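Side-chain contacts in alpha-/beta-galactoside alpha-2,3-sialyltransferase (Photobacterium phosphoreum, PDB 2ZWI), which probably transfers sialic acid from a CMP-linked donor to galactosides through an alpha-2,3 linkage, and binds cytidine monophosphate and a zinc ion: residues A[189-192]-A[193-196]; A[251-254]-A[255-259]. All coordinates share one frame; numbering follows the deposited sequence.

Contact 1: residues A[189-192]-A[193-196]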
# COMPACT_ATOMS: atom_id res chain seq x y z
N ARG A 189 -0.38 6.99 21.40
CA ARG A 189 -1.46 7.21 22.36
C ARG A 189 -2.79 7.49 21.69
O ARG A 189 -3.82 7.10 22.22
CB ARG A 189 -1.13 8.37 23.30
CG ARG A 189 -0.50 7.93 24.61
CD ARG A 189 -0.57 9.06 25.64
NE ARG A 189 -0.16 10.32 25.04
CZ ARG A 189 1.09 10.80 25.07
NH1 ARG A 189 2.05 10.13 25.71
NH2 ARG A 189 1.35 11.95 24.49
N VAL A 190 -2.77 8.18 20.56
CA VAL A 190 -3.98 8.47 19.81
C VAL A 190 -4.59 7.19 19.21
O VAL A 190 -5.81 6.96 19.32
CB VAL A 190 -3.72 9.53 18.72
CG1 VAL A 190 -5.01 9.87 17.98
CG2 VAL A 190 -3.09 10.80 19.34
N ILE A 191 -3.76 6.34 18.62
CA ILE A 191 -4.26 5.22 17.82
C ILE A 191 -3.97 3.78 18.30
O ILE A 191 -4.25 2.83 17.58
CB ILE A 191 -3.83 5.37 16.33
CG1 ILE A 191 -2.32 5.56 16.21
CG2 ILE A 191 -4.60 6.53 15.68
CD1 ILE A 191 -1.80 5.75 14.76
N SER A 192 -3.44 3.61 19.52
CA SER A 192 -2.95 2.28 19.95
C SER A 192 -4.03 1.18 19.88
O SER A 192 -3.71 0.02 19.54
CB SER A 192 -2.28 2.32 21.34
OG SER A 192 -3.19 2.68 22.36
N ASN A 193 -5.27 1.54 20.17
CA ASN A 193 -6.39 0.58 20.08
C ASN A 193 -7.04 0.50 18.69
O ASN A 193 -7.97 -0.29 18.48
CB ASN A 193 -7.45 0.91 21.13
CG ASN A 193 -6.97 0.66 22.53
OD1 ASN A 193 -6.25 -0.30 22.80
ND2 ASN A 193 -7.38 1.52 23.45
N ASN A 194 -6.55 1.33 17.77
CA ASN A 194 -7.15 1.49 16.45
C ASN A 194 -6.30 0.93 15.30
O ASN A 194 -6.64 1.12 14.14
CB ASN A 194 -7.41 2.98 16.20
CG ASN A 194 -8.14 3.65 17.37
OD1 ASN A 194 -9.21 3.21 17.78
ND2 ASN A 194 -7.55 4.72 17.89
N ILE A 195 -5.21 0.24 15.62
CA ILE A 195 -4.25 -0.24 14.61
C ILE A 195 -4.41 -1.73 14.35
O ILE A 195 -4.53 -2.52 15.29
CB ILE A 195 -2.78 0.00 15.08
CG1 ILE A 195 -2.52 1.48 15.41
CG2 ILE A 195 -1.78 -0.48 14.03
CD1 ILE A 195 -2.63 2.41 14.23
N LYS A 196 -4.41 -2.09 13.07
CA LYS A 196 -4.27 -3.48 12.62
C LYS A 196 -3.03 -3.59 11.74
O LYS A 196 -2.76 -2.70 10.95
CB LYS A 196 -5.48 -3.92 11.79
CG LYS A 196 -6.69 -4.33 12.61
CD LYS A 196 -7.84 -4.77 11.74
CE LYS A 196 -9.03 -5.12 12.61
NZ LYS A 196 -10.16 -5.60 11.79
O HOH W 1 -4.77 -2.22 17.90
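Ile191 and Ile195 meet where helix 185-191 gives way to strand 195-197, across a type I beta turn from Ile191 to Asn194. The turn belongs to the beta-alpha-beta unit formed by strand 168-172, the helix and strand 195-197. The closest apolar approach is methyl to methyl, Ile191 CD1 to Ile195 CD1 at 3.5 Å, which is tighter than usual van der Waals contact. Ile195 CD1 also lies 3.7 Å from Ile191 CG1. The two side chains cross at a slant. Ile195 has CG1 beside its own backbone N (chi1 -56°). That torsion sets Ile195 CG1 3.1 Å from Ile191 O, and CD1 carries on to the CD1 methyl of Ile191.

That same oxygen accepts the hydrogen bond that closes the turn. Asn194 N donates to Ile191 O over 2.8 Å. The donor stands well above the carbonyl plane, so it does not use a lone pair. The Asn194 side chain crosses that of Ile191 at about a right angle. Its amide nitrogen ND2 comes 3.2 Å from Val190 O, but the angle is poor for a hydrogen bond.

Further out, Ile191 is buried against Tyr160, Ser163 and Phe178. Tyr170 of strand 168-172 touches both isoleucines, and Met172 touches Ile195. Backbone hydrogen bonds between Asn194 and Tyr170, and between Lys196 and both Tyr170 and Met172, join this outermost strand, and Asn194 just before it, to the neighbouring strand 168-172. A water bridges the turn and the start of the strand, donating to both Ser192 O at 3.0 Å and Ile195 O at 2.6 Å.

Contact 2: residues A[251-254]-A[255-259]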
# COMPACT_ATOMS: atom_id res chain seq x y z
N GLN A 251 21.61 3.14 -14.92
CA GLN A 251 22.01 3.00 -13.51
C GLN A 251 21.54 1.66 -12.94
O GLN A 251 22.28 1.00 -12.22
CB GLN A 251 21.52 4.17 -12.68
CG GLN A 251 22.28 5.48 -12.93
CD GLN A 251 21.56 6.69 -12.37
OE1 GLN A 251 22.12 7.78 -12.27
NE2 GLN A 251 20.29 6.50 -11.98
N GLN A 252 20.32 1.26 -13.30
CA GLN A 252 19.79 -0.05 -12.92
C GLN A 252 20.52 -1.23 -13.60
O GLN A 252 20.75 -2.26 -12.97
CB GLN A 252 18.28 -0.09 -13.15
CG GLN A 252 17.54 0.82 -12.16
CD GLN A 252 16.08 1.02 -12.49
OE1 GLN A 252 15.23 0.22 -12.09
NE2 GLN A 252 15.78 2.10 -13.19
N ILE A 253 20.89 -1.06 -14.87
CA ILE A 253 21.73 -2.04 -15.58
C ILE A 253 23.07 -2.20 -14.88
O ILE A 253 23.55 -3.32 -14.68
CB ILE A 253 21.95 -1.63 -17.07
CG1 ILE A 253 20.66 -1.85 -17.89
CG2 ILE A 253 23.08 -2.44 -17.73
CD1 ILE A 253 20.58 -0.94 -19.14
N ASP A 254 23.68 -1.07 -14.50
CA ASP A 254 24.96 -1.06 -13.79
C ASP A 254 24.89 -1.76 -12.42
O ASP A 254 25.80 -2.52 -12.05
CB ASP A 254 25.48 0.37 -13.62
CG ASP A 254 25.99 0.98 -14.94
OD1 ASP A 254 26.23 2.20 -14.93
OD2 ASP A 254 26.16 0.26 -15.96
N ILE A 255 23.82 -1.47 -11.67
CA ILE A 255 23.54 -2.14 -10.39
C ILE A 255 23.47 -3.65 -10.58
O ILE A 255 24.00 -4.39 -9.78
CB ILE A 255 22.22 -1.65 -9.74
CG1 ILE A 255 22.36 -0.22 -9.23
CG2 ILE A 255 21.81 -2.56 -8.55
CD1 ILE A 255 21.03 0.48 -9.05
N LEU A 256 22.77 -4.09 -11.62
CA LEU A 256 22.68 -5.51 -11.91
C LEU A 256 24.01 -6.15 -12.31
O LEU A 256 24.26 -7.33 -11.98
CB LEU A 256 21.61 -5.78 -12.95
CG LEU A 256 20.21 -5.82 -12.35
CD1 LEU A 256 19.17 -5.51 -13.43
CD2 LEU A 256 19.95 -7.16 -11.65
N THR A 257 24.88 -5.40 -13.00
CA THR A 257 26.19 -5.98 -13.33
C THR A 257 27.10 -6.06 -12.11
O THR A 257 27.82 -7.03 -11.96
CB THR A 257 26.93 -5.42 -14.60
OG1 THR A 257 28.17 -4.78 -14.24
CG2 THR A 257 26.07 -4.58 -15.46
N GLU A 258 27.03 -5.08 -11.21
CA GLU A 258 27.74 -5.14 -9.94
C GLU A 258 27.24 -6.30 -9.05
O GLU A 258 28.04 -7.04 -8.46
CB GLU A 258 27.64 -3.80 -9.20
CG GLU A 258 28.65 -3.63 -8.05
CD GLU A 258 30.10 -3.60 -8.51
OE1 GLU A 258 31.00 -3.83 -7.68
OE2 GLU A 258 30.34 -3.35 -9.71
N ALA A 259 25.93 -6.45 -8.97
CA ALA A 259 25.31 -7.53 -8.18
C ALA A 259 25.71 -8.92 -8.65
O ALA A 259 25.82 -9.85 -7.84
CB ALA A 259 23.78 -7.39 -8.18
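Ile255 turns CG1 beside its backbone N (chi1 -70°), and its extended chain then runs back along the helix towards Gln251. This puts Ile255 CG1 3.2 Å from Gln251 O and lays CD1 near the same oxygen. Leu256 has a similar first torsion and brings CD1 within 3.6 Å of Gln252 O. Each side chain thus packs beside the carbonyl that accepts its own backbone N-H. Thr257 is different. Its chi1 of 116° is off the staggered positions and leaves CG2 only 2.9 Å from Ile253 O, so close that this side-chain placement is doubtful.

The backbone makes successive i to i+4 bonds of an alpha helix. Ile255 N donates to Gln251 O and Leu256 N to Gln252 O, both at 3.0 Å. Thr257 N to Ile253 O and Glu258 N to Asp254 O continue the pattern. The Thr257 bond is the most bent of the four, with an N-H...O angle of 144°.

The polar ends of Gln252 and Glu258 are held by residues outside 251-259. Gln252 OE1 accepts from Thr242 N and NE2 donates to Thr248 O, which ties the helix to the loop beside Gly241, a CMP-binding residue. Glu258 OE2 makes a salt bridge with Lys261 NZ, and OE1 hydrogen-bonds to Ser264 OG. In the beta-alpha-beta crossover from strand 236-240 to strand 275-279, Ile255 packs on Phe239 of the first strand and on Phe337 and Phe339 of strand 334-340, while Leu256 reaches Phe239 and also Ile290 and His294 of the adjacent helix 287-294.

Contact 1 comes first along the chain and closes before contact 2 opens. Their centres are 42 Å apart, their nearest atoms about 29 Å, and they lie on opposite sides of the chain's centre. Each belongs to a beta-alpha-beta unit of a different parallel sheet, in keeping with the two Rossmann-like domains of a GT-B glycosyltransferase. Residues 189-196 lead into strand 195-197, an outermost strand of the seven-stranded sheet. Residues 251-259 form a helix packed on the six-stranded sheet. Contact 2 therefore sits on the half that supplies most of the CMP pocket, whereas contact 1 is away from the annotated sites.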